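Local coordinates for protein eukaryotic peptide chain release factor GTP-binding subunit (Schizosaccharomyces pombe, PDB 1R5B) that is the GTP-binding subunit of a eukaryotic translation release factor, a P-loop GTPase-type protein related to elongation factor Tu, at residues I147-I152 with V185-K190; E171-A176 with R216-N221; W198-Y203 with C248-G253. All coordinates share one frame; numbering follows the deposited sequence.

Interaction 1. Residues I147-I152 with V185-K190; sequences IGVLVI and VVVINK
Two neighbouring parallel strands of the P-loop GTPase sheet meet here, 147-152 beside 185-189, their short axes inclined at 26°. Five backbone hydrogen bonds fix the register of Val149 with Val185 through Ile152 with Ile188. Val185 N donates to Gly148 O at 3.0 Å, Leu150 N to Val185 O at 2.7 Å, and Val187 N to Leu150 O at 2.8 Å. Ile152 N then reaches Val187 O at 2.9 Å in a straight bond (180° at the hydrogen), and Asn189 N closes the series on Ile152 O at 2.7 Å. Most of the donors lie nearly along the C=O axis of their acceptor.

On one face, Val149 CG1, anti to its own backbone N (chi1 -178°), crosses obliquely to Val187 CG2 at 3.7 Å. Farther along, Val151 CG1 lies alongside Asn189 CB at 3.9 Å, the two side chains pointing the same way. Leu150, Val186, Ile152 and Ile188 occupy the other face, where Ile188 CD1 comes within 4.3 Å of Ile152 CB. Asn189 and Lys190 open the sequence that fits the NKxD motif of GTPases.

Helix 56-66 packs through Leu59 on Val151 and Val187, and helix 200-218 through Leu210 on Ile152, Val186 and Ile188. Strand 42-50 hydrogen-bonds along the far edge of 147-152, while strand 226-230 flanks 184-189.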
# COMPACT_ATOMS: atom_id res chain seq x y z
N ILE A 147 -3.58 7.44 -5.90
CA ILE A 147 -2.58 7.68 -6.92
C ILE A 147 -3.20 8.52 -8.03
O ILE A 147 -4.30 8.24 -8.47
CB ILE A 147 -2.11 6.34 -7.52
CG1 ILE A 147 -1.44 5.45 -6.47
CG2 ILE A 147 -1.14 6.59 -8.67
CD1 ILE A 147 -1.39 3.97 -6.88
N GLY A 148 -2.50 9.55 -8.46
CA GLY A 148 -2.91 10.38 -9.58
C GLY A 148 -1.89 10.20 -10.68
O GLY A 148 -0.70 10.28 -10.42
N VAL A 149 -2.36 9.88 -11.88
CA VAL A 149 -1.49 9.70 -13.03
C VAL A 149 -1.83 10.76 -14.07
O VAL A 149 -2.95 10.77 -14.60
CB VAL A 149 -1.65 8.31 -13.66
CG1 VAL A 149 -0.68 8.15 -14.84
CG2 VAL A 149 -1.39 7.20 -12.63
N LEU A 150 -0.92 11.69 -14.30
CA LEU A 150 -1.10 12.71 -15.34
C LEU A 150 -0.50 12.16 -16.63
O LEU A 150 0.68 11.87 -16.68
CB LEU A 150 -0.44 14.03 -14.94
CG LEU A 150 -0.42 15.17 -15.95
CD1 LEU A 150 -1.83 15.63 -16.25
CD2 LEU A 150 0.40 16.34 -15.41
N VAL A 151 -1.33 11.99 -17.67
CA VAL A 151 -0.87 11.43 -18.95
C VAL A 151 -0.62 12.55 -19.93
O VAL A 151 -1.52 13.33 -20.24
CB VAL A 151 -1.88 10.44 -19.53
CG1 VAL A 151 -1.28 9.67 -20.69
CG2 VAL A 151 -2.35 9.46 -18.44
N ILE A 152 0.62 12.65 -20.40
CA ILE A 152 1.05 13.71 -21.31
C ILE A 152 1.51 13.11 -22.64
O ILE A 152 2.20 12.10 -22.66
CB ILE A 152 2.20 14.52 -20.68
CG1 ILE A 152 1.75 15.20 -19.38
CG2 ILE A 152 2.73 15.57 -21.66
CD1 ILE A 152 0.79 16.37 -19.56
N VAL A 185 2.28 10.91 -10.37
CA VAL A 185 2.89 10.07 -11.39
C VAL A 185 2.56 10.68 -12.76
O VAL A 185 1.39 10.87 -13.10
CB VAL A 185 2.36 8.63 -11.33
CG1 VAL A 185 2.99 7.78 -12.41
CG2 VAL A 185 2.64 8.03 -9.95
N VAL A 186 3.59 11.00 -13.53
CA VAL A 186 3.45 11.66 -14.82
C VAL A 186 3.92 10.67 -15.88
O VAL A 186 5.10 10.31 -15.92
CB VAL A 186 4.30 12.94 -14.90
CG1 VAL A 186 4.28 13.52 -16.32
CG2 VAL A 186 3.81 13.96 -13.92
N VAL A 187 3.00 10.24 -16.72
CA VAL A 187 3.28 9.26 -17.76
C VAL A 187 3.46 9.99 -19.11
O VAL A 187 2.55 10.66 -19.60
CB VAL A 187 2.15 8.21 -17.77
CG1 VAL A 187 2.02 7.54 -19.07
CG2 VAL A 187 2.43 7.15 -16.68
N ILE A 188 4.66 9.91 -19.66
CA ILE A 188 4.95 10.50 -20.95
C ILE A 188 4.57 9.46 -22.02
O ILE A 188 5.29 8.48 -22.22
CB ILE A 188 6.45 10.89 -21.08
CG1 ILE A 188 6.91 11.82 -19.94
CG2 ILE A 188 6.73 11.53 -22.44
CD1 ILE A 188 6.21 13.11 -19.86
N ASN A 189 3.44 9.68 -22.69
CA ASN A 189 2.84 8.71 -23.61
C ASN A 189 3.25 8.94 -25.06
O ASN A 189 3.86 9.96 -25.38
CB ASN A 189 1.31 8.78 -23.46
CG ASN A 189 0.59 7.61 -24.10
OD1 ASN A 189 -0.56 7.74 -24.54
ND2 ASN A 189 1.23 6.46 -24.14
N LYS A 190 2.93 7.99 -25.94
CA LYS A 190 3.19 8.07 -27.37
C LYS A 190 4.67 8.10 -27.73
O LYS A 190 5.07 8.71 -28.72
CB LYS A 190 2.47 9.27 -28.00
CG LYS A 190 1.01 9.43 -27.58
CD LYS A 190 0.30 10.40 -28.52
CE LYS A 190 -1.21 10.35 -28.38
NZ LYS A 190 -1.80 11.66 -28.81

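Interaction 2. Residues E171-A176 with R216-N221; sequences EHAVLA and RVAGYN
Tyr220 OH is held by one hydrogen bond, to the carbonyl oxygen Ile181 O beyond the end of helix 169-178. Across the contact its surroundings are looser: Ala176 CB packs against Tyr220 OH at 3.4 Å, approaching the ring obliquely, while Ala173 O sits at the ring edge, 4.0 Å from Tyr220 OH. The torsion chi1 of -67° puts CG anti to the carbonyl carbon and sends the ring from the turn towards helix 169-178. Arg177 adds a second restraint, meeting the Tyr220 ring in a cation-pi contact and donating NE to Ala218 O, so this residue of helix 169-178 grips the partner segment twice.

The rest is small apolar packing. Ala173 CB is the shared point, touching Val217 CG2 at 4.0 Å and Ala218 CB at 4.1 Å. With CG1 anti to the carbonyl carbon (chi1 -50°), Val217 meets Ala173 through CG2, left in the crowded position between backbone N and carbonyl carbon. At the outer margin Val174 CG2 lies 4.1 Å from Val217 O. Gly219, with a positive phi of 78°, turns the chain out of helix 200-218 and brings Tyr220 round to face Ala176.

Ala176 and Tyr220 also both touch Leu184 on the sheet. Two helices side by side on one face of a mostly parallel sheet, each belonging to a beta-alpha-beta crossover, are typical of the P-loop GTPase fold.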
# COMPACT_ATOMS: atom_id res chain seq x y z
N GLU A 171 -4.57 23.50 -16.02
CA GLU A 171 -5.80 23.07 -15.39
C GLU A 171 -5.70 21.61 -14.90
O GLU A 171 -6.24 21.27 -13.85
CB GLU A 171 -6.97 23.26 -16.35
CG GLU A 171 -8.26 22.56 -15.97
CD GLU A 171 -9.38 22.87 -16.95
OE1 GLU A 171 -9.75 24.07 -17.05
OE2 GLU A 171 -9.87 21.92 -17.61
N HIS A 172 -4.97 20.78 -15.63
CA HIS A 172 -4.79 19.39 -15.24
C HIS A 172 -3.94 19.25 -13.99
O HIS A 172 -4.23 18.41 -13.14
CB HIS A 172 -4.19 18.59 -16.39
CG HIS A 172 -5.14 18.36 -17.51
ND1 HIS A 172 -4.77 17.79 -18.71
CD2 HIS A 172 -6.46 18.65 -17.63
CE1 HIS A 172 -5.81 17.73 -19.51
NE2 HIS A 172 -6.85 18.25 -18.88
N ALA A 173 -2.88 20.04 -13.88
CA ALA A 173 -2.05 20.01 -12.68
C ALA A 173 -2.80 20.59 -11.49
O ALA A 173 -2.72 20.05 -10.38
CB ALA A 173 -0.75 20.75 -12.90
N VAL A 174 -3.55 21.66 -11.71
CA VAL A 174 -4.41 22.21 -10.66
C VAL A 174 -5.45 21.16 -10.22
O VAL A 174 -5.78 21.06 -9.03
CB VAL A 174 -5.11 23.48 -11.14
CG1 VAL A 174 -6.25 23.89 -10.18
CG2 VAL A 174 -4.09 24.62 -11.27
N LEU A 175 -5.94 20.36 -11.17
CA LEU A 175 -6.89 19.31 -10.86
C LEU A 175 -6.26 18.25 -9.97
O LEU A 175 -6.88 17.82 -9.01
CB LEU A 175 -7.45 18.69 -12.14
CG LEU A 175 -8.63 17.72 -11.98
CD1 LEU A 175 -9.82 18.42 -11.35
CD2 LEU A 175 -9.00 17.14 -13.34
N ALA A 176 -5.03 17.85 -10.27
CA ALA A 176 -4.36 16.84 -9.46
C ALA A 176 -4.17 17.32 -8.02
O ALA A 176 -4.35 16.55 -7.07
CB ALA A 176 -3.03 16.48 -10.07
N ARG A 216 5.70 25.67 -11.22
CA ARG A 216 5.20 27.03 -11.34
C ARG A 216 3.70 27.12 -11.07
O ARG A 216 3.25 27.97 -10.32
CB ARG A 216 5.50 27.61 -12.72
CG ARG A 216 5.05 29.05 -12.86
CD ARG A 216 5.55 29.75 -14.12
NE ARG A 216 4.50 29.81 -15.12
CZ ARG A 216 4.41 29.03 -16.19
NH1 ARG A 216 5.33 28.10 -16.45
NH2 ARG A 216 3.39 29.18 -17.03
N VAL A 217 2.93 26.24 -11.69
CA VAL A 217 1.48 26.39 -11.68
C VAL A 217 0.83 25.66 -10.52
O VAL A 217 -0.31 25.93 -10.19
CB VAL A 217 0.85 25.95 -13.02
CG1 VAL A 217 1.57 26.61 -14.19
CG2 VAL A 217 0.84 24.43 -13.16
N ALA A 218 1.56 24.74 -9.90
CA ALA A 218 0.98 23.90 -8.85
C ALA A 218 1.92 23.46 -7.75
O ALA A 218 1.55 22.64 -6.94
CB ALA A 218 0.30 22.68 -9.48
N GLY A 219 3.13 24.00 -7.69
CA GLY A 219 4.00 23.78 -6.55
C GLY A 219 4.74 22.46 -6.46
O GLY A 219 5.55 22.30 -5.56
N TYR A 220 4.49 21.52 -7.38
CA TYR A 220 5.18 20.23 -7.35
C TYR A 220 6.69 20.40 -7.46
O TYR A 220 7.18 20.95 -8.43
CB TYR A 220 4.69 19.30 -8.47
CG TYR A 220 3.27 18.86 -8.32
CD1 TYR A 220 2.26 19.42 -9.09
CD2 TYR A 220 2.92 17.88 -7.39
CE1 TYR A 220 0.93 19.02 -8.93
CE2 TYR A 220 1.59 17.47 -7.23
CZ TYR A 220 0.60 18.04 -8.00
OH TYR A 220 -0.70 17.63 -7.85
N ASN A 221 7.42 19.94 -6.44
CA ASN A 221 8.88 19.84 -6.47
C ASN A 221 9.22 18.49 -7.10
O ASN A 221 8.87 17.44 -6.56
CB ASN A 221 9.45 19.94 -5.04
CG ASN A 221 10.94 19.64 -4.95
OD1 ASN A 221 11.71 20.43 -4.42
ND2 ASN A 221 11.35 18.47 -5.45

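Interaction 3. Residues W198-Y203 with C248-G253; sequences WSEERY and CPWYQG
In this GTPase domain an N-capped helix start, 198-203, packs against the irregular loop 248-253, with the indole of Trp250 inserted between them. Hydrogen bonding comes first. Trp250 NE1 donates to the backbone oxygen Trp198 O at 2.7 Å, with 145° at the hydrogen; the acceptor lies in the indole plane, which limits how the ring can turn. Ser199 is the N-cap: its OG accepts from Arg202 N at 3.1 Å, fixing the first turn that carries Glu200 and Tyr203 to the indole.

Face contacts follow. Glu200 CB stands 3.5 Å from the centroid of the Trp250 five-membered ring, only 6° off the normal, a CH-pi contact. The extended Glu200 chain then slides across the same face, CG lying 3.5 Å from Trp250 CD2, until its carboxylate is nearly parallel to the indole. On the opposite face Cys248 SG sits 3.3 Å above the Trp250 ring plane, so the indole is sandwiched.

Oblique aromatic packing completes the contact. The Tyr203 ring and the Trp250 six-membered ring are inclined at 37°, their centroids 5.3 Å apart, with Tyr203 CB 3.6 Å from Trp250 CH2. Beyond them Tyr203 reaches Tyr228 and Pro230 of strand 226-230. The same Cys248 sulfur serves a second indole, making an oblique sulfur-aromatic contact in which SG lies 3.6 Å from Trp198 CE3.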
# COMPACT_ATOMS: atom_id res chain seq x y z
N TRP A 198 11.34 6.86 -29.25
CA TRP A 198 11.96 6.59 -27.97
C TRP A 198 13.23 7.43 -27.82
O TRP A 198 14.22 7.00 -27.24
CB TRP A 198 12.23 5.09 -27.80
CG TRP A 198 10.96 4.30 -27.60
CD1 TRP A 198 10.22 3.67 -28.57
CD2 TRP A 198 10.28 4.06 -26.37
NE1 TRP A 198 9.12 3.06 -28.01
CE2 TRP A 198 9.13 3.29 -26.66
CE3 TRP A 198 10.51 4.43 -25.04
CZ2 TRP A 198 8.23 2.88 -25.68
CZ3 TRP A 198 9.61 4.02 -24.06
CH2 TRP A 198 8.49 3.26 -24.39
N SER A 199 13.19 8.65 -28.35
CA SER A 199 14.32 9.54 -28.25
C SER A 199 14.48 9.96 -26.80
O SER A 199 13.55 10.50 -26.21
CB SER A 199 14.10 10.78 -29.12
OG SER A 199 14.99 11.82 -28.73
N GLU A 200 15.66 9.71 -26.24
CA GLU A 200 16.00 10.26 -24.93
C GLU A 200 16.01 11.80 -24.93
O GLU A 200 15.70 12.41 -23.92
CB GLU A 200 17.35 9.74 -24.44
CG GLU A 200 17.52 9.84 -22.93
CD GLU A 200 18.91 9.48 -22.43
OE1 GLU A 200 19.84 9.27 -23.26
OE2 GLU A 200 19.07 9.41 -21.19
N GLU A 201 16.36 12.43 -26.06
CA GLU A 201 16.31 13.89 -26.17
C GLU A 201 14.90 14.45 -25.98
O GLU A 201 14.73 15.47 -25.34
CB GLU A 201 16.85 14.38 -27.51
CG GLU A 201 18.27 14.91 -27.46
CD GLU A 201 19.27 13.88 -27.95
OE1 GLU A 201 19.20 12.74 -27.44
OE2 GLU A 201 20.10 14.20 -28.84
N ARG A 202 13.91 13.77 -26.55
CA ARG A 202 12.51 14.19 -26.47
C ARG A 202 11.98 13.97 -25.06
O ARG A 202 11.27 14.81 -24.52
CB ARG A 202 11.65 13.38 -27.44
CG ARG A 202 10.65 14.19 -28.25
CD ARG A 202 9.52 14.83 -27.44
NE ARG A 202 9.61 16.29 -27.52
CZ ARG A 202 8.60 17.15 -27.75
NH1 ARG A 202 7.34 16.75 -27.92
NH2 ARG A 202 8.87 18.45 -27.81
N TYR A 203 12.34 12.83 -24.48
CA TYR A 203 11.85 12.45 -23.15
C TYR A 203 12.37 13.43 -22.11
O TYR A 203 11.59 13.94 -21.31
CB TYR A 203 12.30 11.03 -22.78
CG TYR A 203 11.88 10.62 -21.39
CD1 TYR A 203 10.56 10.30 -21.11
CD2 TYR A 203 12.80 10.56 -20.35
CE1 TYR A 203 10.17 9.93 -19.83
CE2 TYR A 203 12.41 10.18 -19.07
CZ TYR A 203 11.10 9.87 -18.81
OH TYR A 203 10.72 9.50 -17.54
N CYS A 248 14.38 0.67 -26.46
CA CYS A 248 14.76 1.85 -25.69
C CYS A 248 15.88 1.45 -24.73
O CYS A 248 15.63 1.01 -23.61
CB CYS A 248 13.55 2.40 -24.95
SG CYS A 248 13.88 3.77 -23.82
N PRO A 249 17.13 1.59 -25.18
CA PRO A 249 18.29 1.17 -24.38
C PRO A 249 18.54 2.01 -23.13
O PRO A 249 19.11 1.50 -22.16
CB PRO A 249 19.48 1.34 -25.35
CG PRO A 249 18.92 1.72 -26.68
CD PRO A 249 17.51 2.15 -26.49
N TRP A 250 18.11 3.27 -23.14
CA TRP A 250 18.51 4.25 -22.12
C TRP A 250 17.63 4.23 -20.87
O TRP A 250 18.12 4.52 -19.77
CB TRP A 250 18.57 5.67 -22.70
CG TRP A 250 17.37 6.06 -23.50
CD1 TRP A 250 17.21 5.96 -24.85
CD2 TRP A 250 16.14 6.60 -22.99
NE1 TRP A 250 15.97 6.40 -25.21
CE2 TRP A 250 15.28 6.80 -24.09
CE3 TRP A 250 15.67 6.93 -21.71
CZ2 TRP A 250 13.99 7.33 -23.96
CZ3 TRP A 250 14.39 7.46 -21.58
CH2 TRP A 250 13.57 7.65 -22.69
N TYR A 251 16.34 3.93 -21.01
CA TYR A 251 15.45 3.82 -19.85
C TYR A 251 15.66 2.47 -19.21
O TYR A 251 15.50 1.42 -19.86
CB TYR A 251 13.97 3.94 -20.21
CG TYR A 251 13.07 3.87 -18.99
CD1 TYR A 251 13.07 4.91 -18.06
CD2 TYR A 251 12.25 2.78 -18.74
CE1 TYR A 251 12.26 4.87 -16.93
CE2 TYR A 251 11.43 2.73 -17.60
CZ TYR A 251 11.44 3.78 -16.70
OH TYR A 251 10.66 3.76 -15.57
N GLN A 252 16.03 2.48 -17.94
CA GLN A 252 16.26 1.23 -17.24
C GLN A 252 15.55 1.25 -15.89
O GLN A 252 16.02 0.67 -14.91
CB GLN A 252 17.77 1.01 -17.11
CG GLN A 252 18.55 0.88 -18.46
CD GLN A 252 18.77 -0.58 -18.94
OE1 GLN A 252 18.25 -1.54 -18.35
NE2 GLN A 252 19.54 -0.74 -20.03
N GLY A 253 14.39 1.91 -15.86
CA GLY A 253 13.53 1.93 -14.70
C GLY A 253 12.45 0.87 -14.81
O GLY A 253 12.53 -0.04 -15.64

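In the fold
From the N terminus, strand 147-152 opens interaction 1, which closes at 185-190 and so completes a beta-alpha-beta crossover through helix 169-178. Helix segment 171-176 lies inside that loop and opens interaction 2, which closes only at 216-221, so the two cross. Interaction 3 opens at 198-203, after interaction 1 has closed, and ends at 248-253; it is in series with interaction 1 but crosses interaction 2. Interactions 2 and 3 use the two ends of helix 200-218, with nearest atoms about 14 Å apart. The sheet pair lies between them, touching one through Leu150 and His172 and the other through Ile188 and Tyr203. Together they join sheet, two helices on one face and the loop preceding helix 256-262.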